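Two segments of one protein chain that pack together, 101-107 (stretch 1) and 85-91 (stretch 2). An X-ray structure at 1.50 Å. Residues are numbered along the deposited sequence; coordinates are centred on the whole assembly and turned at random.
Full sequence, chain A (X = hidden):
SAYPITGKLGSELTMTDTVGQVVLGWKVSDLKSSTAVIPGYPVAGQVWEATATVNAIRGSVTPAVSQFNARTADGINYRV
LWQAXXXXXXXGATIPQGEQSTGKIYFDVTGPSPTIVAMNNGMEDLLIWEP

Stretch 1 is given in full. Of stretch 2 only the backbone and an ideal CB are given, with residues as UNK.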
# COMPACT_ATOMS: atom_id res chain seq x y z
N SER A 101 0.80 -8.01 9.70
CA SER A 101 -0.35 -7.16 9.96
C SER A 101 -1.12 -6.95 8.67
O SER A 101 -0.46 -6.65 7.67
CB SER A 101 0.15 -5.86 10.59
OG SER A 101 -0.88 -5.01 11.02
N THR A 102 -2.43 -7.11 8.67
CA THR A 102 -3.14 -7.00 7.40
C THR A 102 -4.36 -6.09 7.52
O THR A 102 -4.87 -5.84 8.61
CB THR A 102 -3.53 -8.42 6.91
OG1 THR A 102 -3.91 -8.39 5.54
CG2 THR A 102 -4.76 -8.91 7.68
N GLY A 103 -4.82 -5.63 6.36
CA GLY A 103 -6.08 -4.87 6.38
C GLY A 103 -6.25 -4.15 5.06
O GLY A 103 -5.48 -4.31 4.11
N LYS A 104 -7.29 -3.32 5.00
CA LYS A 104 -7.51 -2.55 3.79
C LYS A 104 -6.81 -1.20 3.75
O LYS A 104 -6.51 -0.58 4.76
CB LYS A 104 -9.03 -2.27 3.66
CG LYS A 104 -9.86 -3.54 3.71
CD LYS A 104 -9.60 -4.41 2.50
CE LYS A 104 -10.81 -5.17 2.00
NZ LYS A 104 -11.62 -5.85 3.04
N ILE A 105 -6.59 -0.75 2.52
CA ILE A 105 -6.13 0.62 2.25
C ILE A 105 -7.09 1.15 1.19
O ILE A 105 -7.62 0.36 0.39
CB ILE A 105 -4.68 0.67 1.77
CG1 ILE A 105 -4.38 -0.30 0.61
CG2 ILE A 105 -3.68 0.42 2.92
CD1 ILE A 105 -3.00 -0.14 0.01
N TYR A 106 -7.37 2.44 1.19
CA TYR A 106 -8.33 3.03 0.27
C TYR A 106 -7.76 4.14 -0.59
O TYR A 106 -6.74 4.73 -0.23
CB TYR A 106 -9.50 3.58 1.12
CG TYR A 106 -10.23 2.47 1.85
CD1 TYR A 106 -11.14 1.70 1.15
CD2 TYR A 106 -10.01 2.18 3.19
CE1 TYR A 106 -11.84 0.67 1.78
CE2 TYR A 106 -10.69 1.15 3.82
CZ TYR A 106 -11.61 0.41 3.11
OH TYR A 106 -12.27 -0.62 3.75
N PHE A 107 -8.42 4.42 -1.71
CA PHE A 107 -8.01 5.45 -2.67
C PHE A 107 -9.25 6.20 -3.20
O PHE A 107 -10.32 5.58 -3.28
CB PHE A 107 -7.26 4.83 -3.85
CG PHE A 107 -6.15 3.88 -3.47
CD1 PHE A 107 -4.87 4.32 -3.19
CD2 PHE A 107 -6.42 2.52 -3.39
CE1 PHE A 107 -3.90 3.43 -2.83
CE2 PHE A 107 -5.43 1.61 -3.02
CZ PHE A 107 -4.16 2.06 -2.73
N UNK A 85 -10.34 6.95 8.39
CA UNK A 85 -11.59 6.31 8.81
C UNK A 85 -11.50 4.84 8.38
O UNK A 85 -10.64 4.14 8.93
CB UNK A 85 -12.81 7.00 8.20
N UNK A 86 -12.07 4.56 7.22
CA UNK A 86 -12.06 3.37 6.42
C UNK A 86 -12.26 2.07 7.16
O UNK A 86 -11.63 1.80 8.18
CB UNK A 86 -10.73 3.30 5.66
N UNK A 87 -13.17 1.23 6.65
CA UNK A 87 -13.45 -0.05 7.29
C UNK A 87 -12.32 -1.06 7.13
O UNK A 87 -11.71 -1.16 6.06
CB UNK A 87 -14.74 -0.64 6.72
N UNK A 88 -12.10 -1.78 8.22
CA UNK A 88 -11.11 -2.84 8.36
C UNK A 88 -9.77 -2.36 7.79
O UNK A 88 -9.11 -3.14 7.09
CB UNK A 88 -11.58 -4.12 7.66
N UNK A 89 -9.43 -1.13 8.11
CA UNK A 89 -8.16 -0.56 7.69
C UNK A 89 -6.99 -1.28 8.34
O UNK A 89 -7.02 -1.64 9.52
CB UNK A 89 -8.11 0.93 8.02
N UNK A 90 -5.90 -1.48 7.60
CA UNK A 90 -4.69 -1.99 8.24
C UNK A 90 -4.27 -1.07 9.40
O UNK A 90 -4.43 0.16 9.33
CB UNK A 90 -3.56 -2.11 7.22
N UNK A 91 -3.76 -1.73 10.43
CA UNK A 91 -3.32 -0.98 11.62
C UNK A 91 -1.99 -0.31 11.36
O UNK A 91 -1.13 -0.86 10.67
CB UNK A 91 -3.21 -1.90 12.84

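Position 85 lies beyond the reach of stretch 1: nothing there comes within 5.5 Å of its ideal CB, so this contact sets no rule and many residues would serve. It is Ala85.

Position 86 is far more restrictive. Its CA-to-CB bond points toward Tyr106, and the ideal CB falls 2.8 Å from Tyr106 CD2, a clash; phi of 44° independently favours glycine. Gly86 answers both demands, and its CA can rest 3.7 Å from Tyr106 CE2.

At position 87 the CB points sideways, 3.9 Å from Tyr106 OH, while the backbone O at 87 accepts a very short hydrogen bond, 2.4 Å from Tyr106 OH. Phi of -71° admits proline, and a compact apolar group could lie along the end of the tyrosine. Pro87 does so, its CD 3.5 Å from Tyr106 CZ.

Position 88 has a left-handed backbone (46/43), which asparagine, aspartate or glycine tolerate best. Its carbonyl O takes a nearly straight hydrogen bond from Lys104 N at 2.8 Å, whatever the side chain. The CB points sideways, 4.3 Å from Lys104 CG, and the lysine's charge makes an acidic or polar group attractive. Asp88 fits both hints, but Asp88 OD2 stays 4.5 Å from Lys104 NZ, beyond a salt bridge, so the attraction is long-range.

Position 89 forms the single backbone bridge with Lys104. Its CA sits 3.4 Å from Lys104 O in a CA-H...O contact, and its CB points away overall, leaving small, polar or beta-branched residues all plausible. Thr89 places OG1 3.8 Å from Tyr106 CE2, at the ring edge, and within weak hydrogen-bonding reach of the carbonyls of Ala85 and Gly86.

Position 90 donates its N to Lys104 O at 3.0 Å, completing the pair of backbone bonds around Lys104. Its CB points sideways, 3.8 Å from Gly103 CA, where the absence of a side chain lets the backbones approach closely: an ideal CB built on Gly103 would clash with the N at 90. With Ile105 nearby, a branched aliphatic suits. Ile90 has the largest covered area in its stretch; its CG2 meets Ile105 CG2 at 3.9 Å and its CD1 approaches Ser101 O at 3.6 Å.

At position 91 the CB points sideways, 4.3 Å from Ser101 OG, with room for small or polar residues. Ser91 meets Ser101 through water: its backbone N and O each bind a water that also bonds Ser101 OG.

Stretch 2 85-91: AGPDTIS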
# COMPACT_ATOMS: atom_id res chain seq x y z
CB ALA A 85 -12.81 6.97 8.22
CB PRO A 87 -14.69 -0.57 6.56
CG PRO A 87 -14.86 0.26 5.35
CD PRO A 87 -13.99 1.47 5.46
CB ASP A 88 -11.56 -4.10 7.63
CG ASP A 88 -13.05 -4.34 7.80
OD1 ASP A 88 -13.47 -4.42 8.98
OD2 ASP A 88 -13.75 -4.45 6.78
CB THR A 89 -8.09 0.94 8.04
OG1 THR A 89 -9.01 1.66 7.20
CG2 THR A 89 -6.73 1.53 7.71
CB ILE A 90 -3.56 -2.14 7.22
CG1 ILE A 90 -2.34 -2.89 7.77
CG2 ILE A 90 -3.18 -0.79 6.62
CD1 ILE A 90 -1.37 -3.36 6.69
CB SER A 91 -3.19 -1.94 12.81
OG SER A 91 -2.61 -1.31 13.95
O HOH W 1 0.36 -2.84 12.03
O HOH W 2 -3.63 -4.63 10.81
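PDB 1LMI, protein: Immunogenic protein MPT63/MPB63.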